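Long-range contacts in galactose-binding-like protein (Bacteroides thetaiotaomicron, PDB 7M1B), which is a SusE-like protein that probably binds sugars such as galactose and may have a degradative capacity: residues Y110-I114 with N188-E192; Y284-K290 with C316-P321; F171-H176 with T198-E202; I128-G133 with S160-I164. The contacts are given in a common frame with arbitrary orientation. Residues are numbered along the deposited sequence.

Contact 1 (Y110-I114 with N188-E192); sequences YLTAI and NQSEE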
loop_
_atom_site.group_PDB
_atom_site.type_symbol
_atom_site.label_atom_id
_atom_site.label_comp_id
_atom_site.label_asym_id
_atom_site.label_seq_id
_atom_site.Cartn_x
_atom_site.Cartn_y
_atom_site.Cartn_z
ATOM N N TYR A 110 -28.077 -15.357 -4.122
ATOM C CA TYR A 110 -27.199 -15.599 -5.280
ATOM C C TYR A 110 -27.566 -14.700 -6.481
ATOM O O TYR A 110 -26.751 -14.376 -7.376
ATOM C CB TYR A 110 -27.173 -17.097 -5.612
ATOM C CG TYR A 110 -28.375 -17.588 -6.380
ATOM C CD1 TYR A 110 -29.623 -17.756 -5.771
ATOM C CD2 TYR A 110 -28.238 -17.914 -7.718
ATOM C CE1 TYR A 110 -30.715 -18.170 -6.522
ATOM C CE2 TYR A 110 -29.313 -18.323 -8.484
ATOM C CZ TYR A 110 -30.544 -18.467 -7.869
ATOM O OH TYR A 110 -31.740 -18.993 -8.607
ATOM N N LEU A 111 -28.838 -14.283 -6.493
ATOM C CA LEU A 111 -29.383 -13.454 -7.555
ATOM C C LEU A 111 -28.957 -12.002 -7.350
ATOM O O LEU A 111 -28.530 -11.340 -8.309
ATOM C CB LEU A 111 -30.917 -13.597 -7.565
ATOM C CG LEU A 111 -31.476 -14.824 -8.292
ATOM C CD1 LEU A 111 -33.006 -14.786 -8.345
ATOM C CD2 LEU A 111 -30.899 -14.943 -9.705
ATOM N N THR A 112 -29.115 -11.500 -6.116
ATOM C CA THR A 112 -28.637 -10.163 -5.794
ATOM C C THR A 112 -27.140 -10.112 -6.071
ATOM O O THR A 112 -26.670 -9.117 -6.625
ATOM C CB THR A 112 -28.898 -9.787 -4.330
ATOM O OG1 THR A 112 -30.312 -9.668 -4.219
ATOM C CG2 THR A 112 -28.314 -8.447 -3.933
ATOM N N ALA A 113 -26.440 -11.215 -5.755
ATOM C CA ALA A 113 -24.988 -11.214 -5.960
ATOM C C ALA A 113 -24.595 -11.032 -7.429
ATOM O O ALA A 113 -23.727 -10.234 -7.725
ATOM C CB ALA A 113 -24.323 -12.451 -5.391
ATOM N N ILE A 114 -25.240 -11.790 -8.324
ATOM C CA ILE A 114 -24.922 -11.701 -9.755
ATOM C C ILE A 114 -25.400 -10.362 -10.349
ATOM O O ILE A 114 -24.746 -9.796 -11.228
ATOM C CB ILE A 114 -25.435 -12.927 -10.544
ATOM C CG1 ILE A 114 -24.619 -13.199 -11.813
ATOM C CG2 ILE A 114 -26.919 -12.767 -10.898
ATOM C CD1 ILE A 114 -23.173 -13.619 -11.597
ATOM N N ASN A 188 -28.916 -23.839 -5.911
ATOM C CA ASN A 188 -29.328 -22.799 -6.859
ATOM C C ASN A 188 -28.065 -22.295 -7.578
ATOM O O ASN A 188 -27.007 -22.423 -6.980
ATOM C CB ASN A 188 -30.053 -21.653 -6.118
ATOM C CG ASN A 188 -31.258 -22.089 -5.333
ATOM O OD1 ASN A 188 -32.117 -22.747 -5.889
ATOM N ND2 ASN A 188 -31.299 -21.752 -4.059
ATOM N N GLN A 189 -28.149 -21.850 -8.856
ATOM C CA GLN A 189 -26.994 -21.282 -9.586
ATOM C C GLN A 189 -27.418 -20.194 -10.569
ATOM O O GLN A 189 -28.396 -20.402 -11.299
ATOM C CB GLN A 189 -26.356 -22.326 -10.525
ATOM C CG GLN A 189 -24.875 -22.572 -10.222
ATOM C CD GLN A 189 -24.222 -23.337 -11.347
ATOM O OE1 GLN A 189 -24.828 -24.211 -11.962
ATOM N NE2 GLN A 189 -22.976 -22.996 -11.639
ATOM N N SER A 190 -26.596 -19.121 -10.683
ATOM C CA SER A 190 -27.007 -17.893 -11.364
ATOM C C SER A 190 -26.762 -18.028 -12.866
ATOM O O SER A 190 -26.121 -18.995 -13.282
ATOM C CB SER A 190 -26.320 -16.683 -10.769
ATOM O OG SER A 190 -24.931 -16.710 -11.098
ATOM N N GLU A 191 -27.274 -17.077 -13.674
ATOM C CA GLU A 191 -26.787 -16.856 -15.036
ATOM C C GLU A 191 -25.329 -16.406 -14.947
ATOM O O GLU A 191 -24.921 -15.874 -13.911
ATOM C CB GLU A 191 -27.601 -15.769 -15.766
ATOM C CG GLU A 191 -27.850 -14.510 -14.913
ATOM C CD GLU A 191 -29.047 -14.423 -13.957
ATOM O OE1 GLU A 191 -29.130 -15.229 -12.971
ATOM O OE2 GLU A 191 -29.884 -13.501 -14.159
ATOM N N GLU A 192 -24.564 -16.620 -16.035
ATOM C CA GLU A 192 -23.188 -16.238 -16.156
ATOM C C GLU A 192 -23.110 -14.722 -16.359
ATOM O O GLU A 192 -23.855 -14.131 -17.153
ATOM C CB GLU A 192 -22.512 -16.908 -17.357
ATOM C CG GLU A 192 -22.345 -18.416 -17.214
ATOM C CD GLU A 192 -21.845 -19.137 -18.460
ATOM O OE1 GLU A 192 -22.034 -18.593 -19.574
ATOM O OE2 GLU A 192 -21.259 -20.233 -18.314
#

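Contact 2 (Y284-K290 with C316-P321); sequences YRAGAIK and CESIKP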
loop_
_atom_site.group_PDB
_atom_site.type_symbol
_atom_site.label_atom_id
_atom_site.label_comp_id
_atom_site.label_asym_id
_atom_site.label_seq_id
_atom_site.Cartn_x
_atom_site.Cartn_y
_atom_site.Cartn_z
ATOM N N TYR A 284 18.326 0.114 10.940
ATOM C CA TYR A 284 17.567 -0.508 12.032
ATOM C C TYR A 284 17.790 0.257 13.356
ATOM O O TYR A 284 17.778 -0.342 14.433
ATOM C CB TYR A 284 17.972 -1.992 12.152
ATOM C CG TYR A 284 17.504 -2.768 10.951
ATOM C CD1 TYR A 284 16.156 -3.049 10.746
ATOM C CD2 TYR A 284 18.441 -3.222 10.060
ATOM C CE1 TYR A 284 15.727 -3.761 9.624
ATOM C CE2 TYR A 284 18.032 -3.916 8.919
ATOM C CZ TYR A 284 16.680 -4.229 8.743
ATOM O OH TYR A 284 16.230 -4.902 7.639
ATOM N N ARG A 285 17.993 1.566 13.244
ATOM C CA ARG A 285 18.066 2.460 14.412
ATOM C C ARG A 285 18.039 3.895 13.857
ATOM O O ARG A 285 17.860 4.099 12.643
ATOM C CB ARG A 285 19.398 2.233 15.162
ATOM C CG ARG A 285 20.695 2.647 14.448
ATOM C CD ARG A 285 22.007 2.500 15.259
ATOM N NE ARG A 285 23.213 3.117 14.630
ATOM C CZ ARG A 285 23.776 4.325 14.865
ATOM N NH1 ARG A 285 23.228 5.149 15.755
ATOM N NH2 ARG A 285 24.883 4.700 14.198
ATOM N N ALA A 286 18.042 4.882 14.774
ATOM C CA ALA A 286 18.226 6.272 14.384
ATOM C C ALA A 286 17.227 6.721 13.313
ATOM O O ALA A 286 17.583 7.259 12.254
ATOM C CB ALA A 286 19.669 6.500 13.936
ATOM N N GLY A 287 15.967 6.439 13.609
ATOM C CA GLY A 287 14.867 6.938 12.806
ATOM C C GLY A 287 14.295 5.884 11.856
ATOM O O GLY A 287 13.262 6.181 11.267
ATOM N N ALA A 288 14.951 4.719 11.753
ATOM C CA ALA A 288 14.410 3.716 10.881
ATOM C C ALA A 288 13.034 3.248 11.412
ATOM O O ALA A 288 12.907 2.788 12.568
ATOM C CB ALA A 288 15.373 2.549 10.833
ATOM N N ILE A 289 11.991 3.356 10.561
ATOM C CA ILE A 289 10.655 2.931 10.983
ATOM C C ILE A 289 10.463 1.425 10.983
ATOM O O ILE A 289 11.012 0.688 10.154
ATOM C CB ILE A 289 9.624 3.677 10.090
ATOM C CG1 ILE A 289 9.735 3.225 8.617
ATOM C CG2 ILE A 289 9.782 5.187 10.326
ATOM C CD1 ILE A 289 8.632 3.878 7.688
ATOM N N LYS A 290 9.589 0.955 11.877
ATOM C CA LYS A 290 9.403 -0.494 12.070
ATOM C C LYS A 290 8.012 -0.914 11.601
ATOM O O LYS A 290 7.937 -1.642 10.600
ATOM C CB LYS A 290 9.711 -0.921 13.502
ATOM C CG LYS A 290 9.377 -2.411 13.829
ATOM C CD LYS A 290 9.811 -2.779 15.242
ATOM C CE LYS A 290 9.310 -4.173 15.665
ATOM N NZ LYS A 290 9.445 -4.390 17.110
ATOM N N CYS A 316 2.151 -2.268 7.271
ATOM C CA CYS A 316 3.499 -2.555 6.850
ATOM C C CYS A 316 4.390 -2.821 8.049
ATOM O O CYS A 316 4.329 -2.052 9.025
ATOM C CB CYS A 316 4.104 -1.365 6.106
ATOM S SG CYS A 316 3.170 -0.813 4.657
ATOM N N GLU A 317 5.284 -3.785 7.907
ATOM C CA GLU A 317 6.336 -4.023 8.919
ATOM C C GLU A 317 7.690 -4.236 8.253
ATOM O O GLU A 317 7.870 -5.170 7.460
ATOM C CB GLU A 317 5.941 -5.214 9.825
ATOM C CG GLU A 317 7.065 -5.495 10.839
ATOM C CD GLU A 317 6.756 -6.474 11.943
ATOM O OE1 GLU A 317 5.667 -7.036 11.874
ATOM O OE2 GLU A 317 7.576 -6.677 12.848
ATOM N N SER A 318 8.653 -3.355 8.588
ATOM C CA SER A 318 10.039 -3.528 8.162
ATOM C C SER A 318 10.657 -4.634 9.016
ATOM O O SER A 318 10.688 -4.535 10.246
ATOM C CB SER A 318 10.754 -2.214 8.359
ATOM O OG SER A 318 12.179 -2.352 8.225
ATOM N N ILE A 319 11.142 -5.696 8.350
ATOM C CA ILE A 319 11.766 -6.855 8.997
ATOM C C ILE A 319 13.276 -6.657 9.114
ATOM O O ILE A 319 13.940 -6.221 8.155
ATOM C CB ILE A 319 11.412 -8.133 8.194
ATOM C CG1 ILE A 319 9.893 -8.382 8.227
ATOM C CG2 ILE A 319 12.131 -9.323 8.806
ATOM C CD1 ILE A 319 9.250 -8.253 9.582
ATOM N N LYS A 320 13.832 -7.047 10.297
ATOM C CA LYS A 320 15.278 -7.148 10.505
ATOM C C LYS A 320 15.662 -8.622 10.386
ATOM O O LYS A 320 15.358 -9.370 11.290
ATOM C CB LYS A 320 15.725 -6.560 11.842
ATOM C CG LYS A 320 17.238 -6.474 11.994
ATOM C CD LYS A 320 17.554 -5.827 13.379
ATOM C CE LYS A 320 19.054 -5.552 13.490
ATOM N NZ LYS A 320 19.374 -4.950 14.821
ATOM N N PRO A 321 16.191 -9.138 9.265
ATOM C CA PRO A 321 16.381 -10.601 9.108
ATOM C C PRO A 321 17.047 -11.317 10.289
ATOM O O PRO A 321 16.639 -12.419 10.682
ATOM C CB PRO A 321 17.295 -10.707 7.880
ATOM C CG PRO A 321 16.869 -9.521 7.034
ATOM C CD PRO A 321 16.621 -8.395 8.053
HETATM O O HOH W 1 17.471 -2.892 15.480
HETATM O O HOH W 2 20.512 -1.659 14.794
HETATM O O HOH W 3 12.446 0.584 7.720
#

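Contact 3 (F171-H176 with T198-E202); sequences FSAEPH and TPLYE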
loop_
_atom_site.group_PDB
_atom_site.type_symbol
_atom_site.label_atom_id
_atom_site.label_comp_id
_atom_site.label_asym_id
_atom_site.label_seq_id
_atom_site.Cartn_x
_atom_site.Cartn_y
_atom_site.Cartn_z
ATOM N N PHE A 171 -2.492 -13.237 -14.409
ATOM C CA PHE A 171 -2.857 -12.975 -15.784
ATOM C C PHE A 171 -1.983 -11.870 -16.390
ATOM O O PHE A 171 -1.634 -10.874 -15.769
ATOM C CB PHE A 171 -4.305 -12.511 -15.902
ATOM C CG PHE A 171 -5.270 -13.614 -15.574
ATOM C CD1 PHE A 171 -5.656 -14.513 -16.564
ATOM C CD2 PHE A 171 -5.665 -13.834 -14.264
ATOM C CE1 PHE A 171 -6.500 -15.570 -16.278
ATOM C CE2 PHE A 171 -6.528 -14.885 -13.971
ATOM C CZ PHE A 171 -6.922 -15.758 -14.974
ATOM N N SER A 172 -1.719 -12.024 -17.663
ATOM C CA SER A 172 -0.994 -11.037 -18.427
ATOM C C SER A 172 -1.813 -9.744 -18.628
ATOM O O SER A 172 -3.036 -9.791 -18.689
ATOM C CB SER A 172 -0.584 -11.712 -19.739
ATOM O OG SER A 172 -1.716 -12.099 -20.502
ATOM N N ALA A 173 -1.137 -8.582 -18.864
ATOM C CA ALA A 173 -1.873 -7.335 -19.075
ATOM C C ALA A 173 -2.192 -7.122 -20.555
ATOM O O ALA A 173 -1.516 -6.375 -21.284
ATOM C CB ALA A 173 -1.141 -6.158 -18.499
ATOM N N GLU A 174 -3.243 -7.817 -20.970
ATOM C CA GLU A 174 -3.873 -7.773 -22.279
ATOM C C GLU A 174 -5.365 -8.057 -22.032
ATOM O O GLU A 174 -5.722 -8.644 -20.988
ATOM C CB GLU A 174 -3.218 -8.846 -23.155
ATOM C CG GLU A 174 -3.426 -10.251 -22.619
ATOM C CD GLU A 174 -2.739 -11.263 -23.518
ATOM O OE1 GLU A 174 -3.252 -11.515 -24.665
ATOM O OE2 GLU A 174 -1.637 -11.724 -23.127
ATOM N N PRO A 175 -6.288 -7.829 -22.996
ATOM C CA PRO A 175 -7.682 -8.228 -22.764
ATOM C C PRO A 175 -7.874 -9.732 -22.587
ATOM O O PRO A 175 -7.361 -10.544 -23.330
ATOM C CB PRO A 175 -8.475 -7.711 -23.998
ATOM C CG PRO A 175 -7.490 -6.912 -24.848
ATOM C CD PRO A 175 -6.101 -7.106 -24.278
ATOM N N HIS A 176 -8.674 -10.111 -21.578
ATOM C CA HIS A 176 -9.069 -11.491 -21.385
ATOM C C HIS A 176 -10.560 -11.543 -21.089
ATOM O O HIS A 176 -11.122 -10.601 -20.528
ATOM C CB HIS A 176 -8.401 -12.079 -20.146
ATOM C CG HIS A 176 -6.923 -12.146 -20.182
ATOM N ND1 HIS A 176 -6.245 -13.183 -20.791
ATOM C CD2 HIS A 176 -6.004 -11.325 -19.637
ATOM C CE1 HIS A 176 -4.953 -13.009 -20.609
ATOM N NE2 HIS A 176 -4.795 -11.919 -19.838
ATOM N N THR A 198 -8.778 -5.833 -19.297
ATOM C CA THR A 198 -7.331 -5.914 -19.273
ATOM C C THR A 198 -6.800 -5.736 -17.864
ATOM O O THR A 198 -7.042 -4.696 -17.259
ATOM C CB THR A 198 -6.757 -4.809 -20.184
ATOM O OG1 THR A 198 -7.314 -4.969 -21.507
ATOM C CG2 THR A 198 -5.231 -4.789 -20.229
ATOM N N PRO A 199 -6.065 -6.722 -17.318
ATOM C CA PRO A 199 -5.383 -6.562 -16.036
ATOM C C PRO A 199 -4.491 -5.336 -15.982
ATOM O O PRO A 199 -3.889 -4.913 -17.023
ATOM C CB PRO A 199 -4.542 -7.861 -15.913
ATOM C CG PRO A 199 -5.398 -8.854 -16.634
ATOM C CD PRO A 199 -5.830 -8.070 -17.871
ATOM N N LEU A 200 -4.399 -4.779 -14.758
ATOM C CA LEU A 200 -3.482 -3.672 -14.624
ATOM C C LEU A 200 -2.021 -4.111 -14.604
ATOM O O LEU A 200 -1.666 -5.207 -14.179
ATOM C CB LEU A 200 -3.750 -2.972 -13.283
ATOM C CG LEU A 200 -5.185 -2.432 -13.095
ATOM C CD1 LEU A 200 -5.267 -1.594 -11.820
ATOM C CD2 LEU A 200 -5.613 -1.560 -14.282
ATOM N N TYR A 201 -1.179 -3.188 -15.118
ATOM C CA TYR A 201 0.269 -3.367 -15.197
ATOM C C TYR A 201 0.937 -2.169 -14.514
ATOM O O TYR A 201 0.562 -1.021 -14.776
ATOM C CB TYR A 201 0.621 -3.401 -16.684
ATOM C CG TYR A 201 2.039 -3.724 -17.090
ATOM C CD1 TYR A 201 3.080 -2.800 -16.964
ATOM C CD2 TYR A 201 2.306 -4.922 -17.745
ATOM C CE1 TYR A 201 4.362 -3.105 -17.402
ATOM C CE2 TYR A 201 3.571 -5.226 -18.205
ATOM C CZ TYR A 201 4.593 -4.315 -18.055
ATOM O OH TYR A 201 5.811 -4.681 -18.541
ATOM N N GLU A 202 1.898 -2.428 -13.627
ATOM C CA GLU A 202 2.327 -1.298 -12.798
ATOM C C GLU A 202 3.504 -0.616 -13.552
ATOM O O GLU A 202 4.217 -1.271 -14.347
ATOM C CB GLU A 202 2.883 -1.816 -11.474
ATOM C CG GLU A 202 4.176 -2.621 -11.630
ATOM C CD GLU A 202 4.690 -3.264 -10.349
ATOM O OE1 GLU A 202 3.962 -3.278 -9.333
ATOM O OE2 GLU A 202 5.800 -3.838 -10.401
#

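Contact 4 (I128-G133 with S160-I164); sequences IHTTNG and SVKNI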
loop_
_atom_site.group_PDB
_atom_site.type_symbol
_atom_site.label_atom_id
_atom_site.label_comp_id
_atom_site.label_asym_id
_atom_site.label_seq_id
_atom_site.Cartn_x
_atom_site.Cartn_y
_atom_site.Cartn_z
ATOM N N ILE A 128 -13.218 -8.822 -7.943
ATOM C CA ILE A 128 -14.666 -9.071 -8.028
ATOM C C ILE A 128 -15.328 -8.598 -6.746
ATOM O O ILE A 128 -14.875 -8.983 -5.669
ATOM C CB ILE A 128 -14.929 -10.563 -8.257
ATOM C CG1 ILE A 128 -14.400 -10.988 -9.626
ATOM C CG2 ILE A 128 -16.430 -10.836 -8.164
ATOM C CD1 ILE A 128 -14.339 -12.477 -9.843
ATOM N N HIS A 129 -16.350 -7.742 -6.852
ATOM C CA HIS A 129 -17.045 -7.263 -5.664
ATOM C C HIS A 129 -18.555 -7.300 -5.876
ATOM O O HIS A 129 -19.060 -7.065 -6.972
ATOM C CB HIS A 129 -16.531 -5.919 -5.126
ATOM C CG HIS A 129 -16.383 -4.835 -6.131
ATOM N ND1 HIS A 129 -17.084 -3.642 -6.046
ATOM C CD2 HIS A 129 -15.588 -4.747 -7.223
ATOM C CE1 HIS A 129 -16.717 -2.855 -7.053
ATOM N NE2 HIS A 129 -15.812 -3.525 -7.795
ATOM N N THR A 130 -19.267 -7.626 -4.797
ATOM C CA THR A 130 -20.736 -7.605 -4.838
ATOM C C THR A 130 -21.266 -7.419 -3.432
ATOM O O THR A 130 -20.459 -7.294 -2.511
ATOM C CB THR A 130 -21.310 -8.787 -5.630
ATOM O OG1 THR A 130 -22.670 -8.483 -5.944
ATOM C CG2 THR A 130 -21.177 -10.101 -4.895
ATOM N N THR A 131 -22.607 -7.417 -3.308
ATOM C CA THR A 131 -23.267 -7.183 -2.025
ATOM C C THR A 131 -24.041 -8.410 -1.556
ATOM O O THR A 131 -24.544 -9.240 -2.337
ATOM C CB THR A 131 -24.134 -5.917 -2.071
ATOM O OG1 THR A 131 -24.665 -5.668 -0.764
ATOM C CG2 THR A 131 -25.266 -6.075 -3.062
ATOM N N ASN A 132 -24.139 -8.508 -0.235
ATOM C CA ASN A 132 -24.647 -9.707 0.413
ATOM C C ASN A 132 -25.103 -9.287 1.804
ATOM O O ASN A 132 -24.573 -9.778 2.801
ATOM C CB ASN A 132 -23.533 -10.762 0.435
ATOM C CG ASN A 132 -23.880 -12.077 1.102
ATOM O OD1 ASN A 132 -25.044 -12.493 1.085
ATOM N ND2 ASN A 132 -22.857 -12.750 1.647
ATOM N N GLY A 133 -26.077 -8.362 1.854
ATOM C CA GLY A 133 -26.534 -7.754 3.105
ATOM C C GLY A 133 -27.079 -8.771 4.116
ATOM O O GLY A 133 -27.185 -8.473 5.344
ATOM N N SER A 160 -19.112 -15.483 3.212
ATOM C CA SER A 160 -20.427 -14.931 3.534
ATOM C C SER A 160 -20.353 -13.463 3.978
ATOM O O SER A 160 -21.303 -12.967 4.592
ATOM C CB SER A 160 -21.108 -15.833 4.590
ATOM O OG SER A 160 -20.323 -15.779 5.789
ATOM N N VAL A 161 -19.263 -12.730 3.657
ATOM C CA VAL A 161 -19.203 -11.359 4.161
ATOM C C VAL A 161 -20.267 -10.496 3.468
ATOM O O VAL A 161 -20.797 -10.890 2.404
ATOM C CB VAL A 161 -17.780 -10.767 4.094
ATOM C CG1 VAL A 161 -16.822 -11.577 4.963
ATOM C CG2 VAL A 161 -17.285 -10.645 2.655
ATOM N N LYS A 162 -20.616 -9.353 4.100
ATOM C CA LYS A 162 -21.585 -8.410 3.551
ATOM C C LYS A 162 -21.049 -7.734 2.303
ATOM O O LYS A 162 -21.775 -7.610 1.308
ATOM C CB LYS A 162 -22.008 -7.340 4.563
ATOM C CG LYS A 162 -22.921 -6.260 3.984
ATOM C CD LYS A 162 -23.720 -5.503 5.016
ATOM C CE LYS A 162 -24.617 -4.437 4.374
ATOM N NZ LYS A 162 -25.043 -3.443 5.406
ATOM N N ASN A 163 -19.795 -7.249 2.375
ATOM C CA ASN A 163 -19.165 -6.523 1.285
ATOM C C ASN A 163 -18.129 -7.465 0.690
ATOM O O ASN A 163 -17.020 -7.570 1.229
ATOM C CB ASN A 163 -18.581 -5.200 1.790
ATOM C CG ASN A 163 -19.640 -4.169 2.144
ATOM O OD1 ASN A 163 -19.694 -3.709 3.284
ATOM N ND2 ASN A 163 -20.498 -3.801 1.190
ATOM N N ILE A 164 -18.544 -8.200 -0.344
ATOM C CA ILE A 164 -17.761 -9.303 -0.900
ATOM C C ILE A 164 -16.729 -8.655 -1.789
ATOM O O ILE A 164 -17.131 -7.793 -2.519
ATOM C CB ILE A 164 -18.659 -10.265 -1.688
ATOM C CG1 ILE A 164 -19.564 -11.032 -0.681
ATOM C CG2 ILE A 164 -17.883 -11.232 -2.566
ATOM C CD1 ILE A 164 -20.644 -11.884 -1.335
#

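Contact 1 (Y110-I114 with N188-E192)
The ring of Tyr110 lies against the extended backbone of Asn188-Ser190, with Asn188 CB over one face in a CH-pi contact, 3.8 Å from the ring centroid. Further along, Tyr110 CE2 comes within 3.4 Å of Gln189 C, and the ring edge meets Ser190 N. A flat, wide side chain suits this place because it can cover three consecutive residues of an extended loop. One helical turn on, Ile114 faces the same way: its CD1 is 3.6 Å from Ser190 OG and its CG1 3.4 Å from Glu191 O. Ser190 is small enough to sit beneath both, and Glu191 curls back, bringing OE1 to 3.7 Å from Leu111 CD2. The loop joins strands 176-183 and 193-197, so helix 109-115 packs on one end of the first modelled beta-sandwich. No hydrogen bond crosses the interface: Asn188 ND2 turns to Asp184, and Ser190 OG to Glu191 O, 2.9 Å away, and Val182 N, so the attachment rests on van der Waals and CH-pi contacts.

Contact 2 (Y284-K290 with C316-P321)
Two direct hydrogen bonds join these segments of the galactose-binding-like domain, probably a jelly-roll beta-sandwich as in its relatives. Ser318 N donates to Lys290 O at 2.7 Å, where strand 311-317 gives way to loop, and Glu317 CA adds a CA-H...O contact of 3.3 Å to Lys290 O. The second bond runs from Tyr284 OH to Ile319 O, also 2.7 Å. Tyrosine suits this position because its ring spans the gap to a carbonyl while one face receives Lys320 CG, 3.7 Å from the centroid. The methylene chain of Lys320 follows the ring, so NZ nears the Tyr284 backbone: water 1 accepts from Lys320 NZ at 2.9 Å and donates to Tyr284 O at 2.8 Å. That ammonium also bonds Ser328 O and Trp324 O. Water 3 donates to Ile289 O at 2.8 Å and to Ser318 OG at 3.0 Å; Glu341 and His363 also bond this hydroxyl. A type I' turn, closed by Ala288 N to Arg285 O at 3.1 Å, reverses the chain; both central residues have positive phi, and a CB on Gly287 would strike Ala286 O. These polar groups are thus matched by backbone, side chains and water, beside a CH-pi contact.

Contact 3 (F171-H176 with T198-E202)
An inverse gamma turn centred on Ala173 wraps around a proline, and no hydrogen bond links the two segments. They lie at one end of the first modelled beta-sandwich, whose three- and four-stranded sheets are arranged as in fibronectin type III domains: 171-176 is the loop leading into strand 176-183, while the loop 198-202 leaves strand 193-197 for the C-terminal domain. Pro199, lacking an N-H to satisfy, suits the pocket. Its CG lies 3.3 Å from Ser172 O and 3.9 Å from Phe171 CB, and its CD 3.2 Å from Glu174 O and 3.7 Å from His176 CD2. The loop holds its shape by internal bonds, His176 NE2 donating to Ser172 O at 3.0 Å and Ser172 OG to Glu174 OE2 at 2.7 Å. Beyond the proline, Leu200 pairs by backbone with Thr122, and Tyr201 O reaches Thr379 in the next domain. Ala173, exposed at the turn, places its methyl CB 3.7 Å from Tyr201 CD2, at the edge of that ring.

Contact 4 (I128-G133 with S160-I164)
The two chains run antiparallel, and their pairing frays into loop at one end. Thr130 and Ile164 form a hydrogen-bonded pair, with Thr130 N to Ile164 O at 3.1 Å and Ile164 N to Thr130 O at 3.0 Å; Thr131 and Asn163 follow as a non-hydrogen-bonded pair, their CA atoms 5.3 Å apart. Past the strand, Asn132 N makes only a weak bond to Lys162 O at 3.0 Å, while Lys162 CA points a CA-H...O contact at Asn132 O, 3.4 Å away. Thr130 and Ile164 share the inner face of this fibronectin type III-like sandwich, which looks toward Leu138 and Phe140 of the opposing sheet. Ile164 fills that space, its CD1 4.0 Å from Thr130 CG2 and 3.6 Å from Asn132 CB. Beta-branched Thr130 suits a strand, and its hydroxyl bonds Ala113 O of the helix. Thr131 and Asn163 occupy the outer face, where polar groups are tolerated. Asn132 takes over where the ladder ends: its ND2 donates to Val161 O at 2.9 Å and also to Asn136 O, tying two loops together. A side-chain amide thus mimics a backbone donor, extending the hydrogen bonding beyond the regular strands.

Overall arrangement
From the N-terminal end of the modelled chain, helix 109-115 opens contact 1, which closes at 188-192 after most of the first modelled sandwich has been laid down. Contact 4 lies wholly within that span, pairing two strands of the three-stranded sheet; contacts 1 and 4 touch where the helix meets the strand. Contact 3 opens after contact 4 has closed but before contact 1 does, so contacts 1 and 3 cross; it lies at the far end of the sandwich, where the chain departs for the second modelled domain. Contact 2 follows in series inside the galactose-binding-like domain, its centre about 47 Å from that of contact 1, and closes a local loop there.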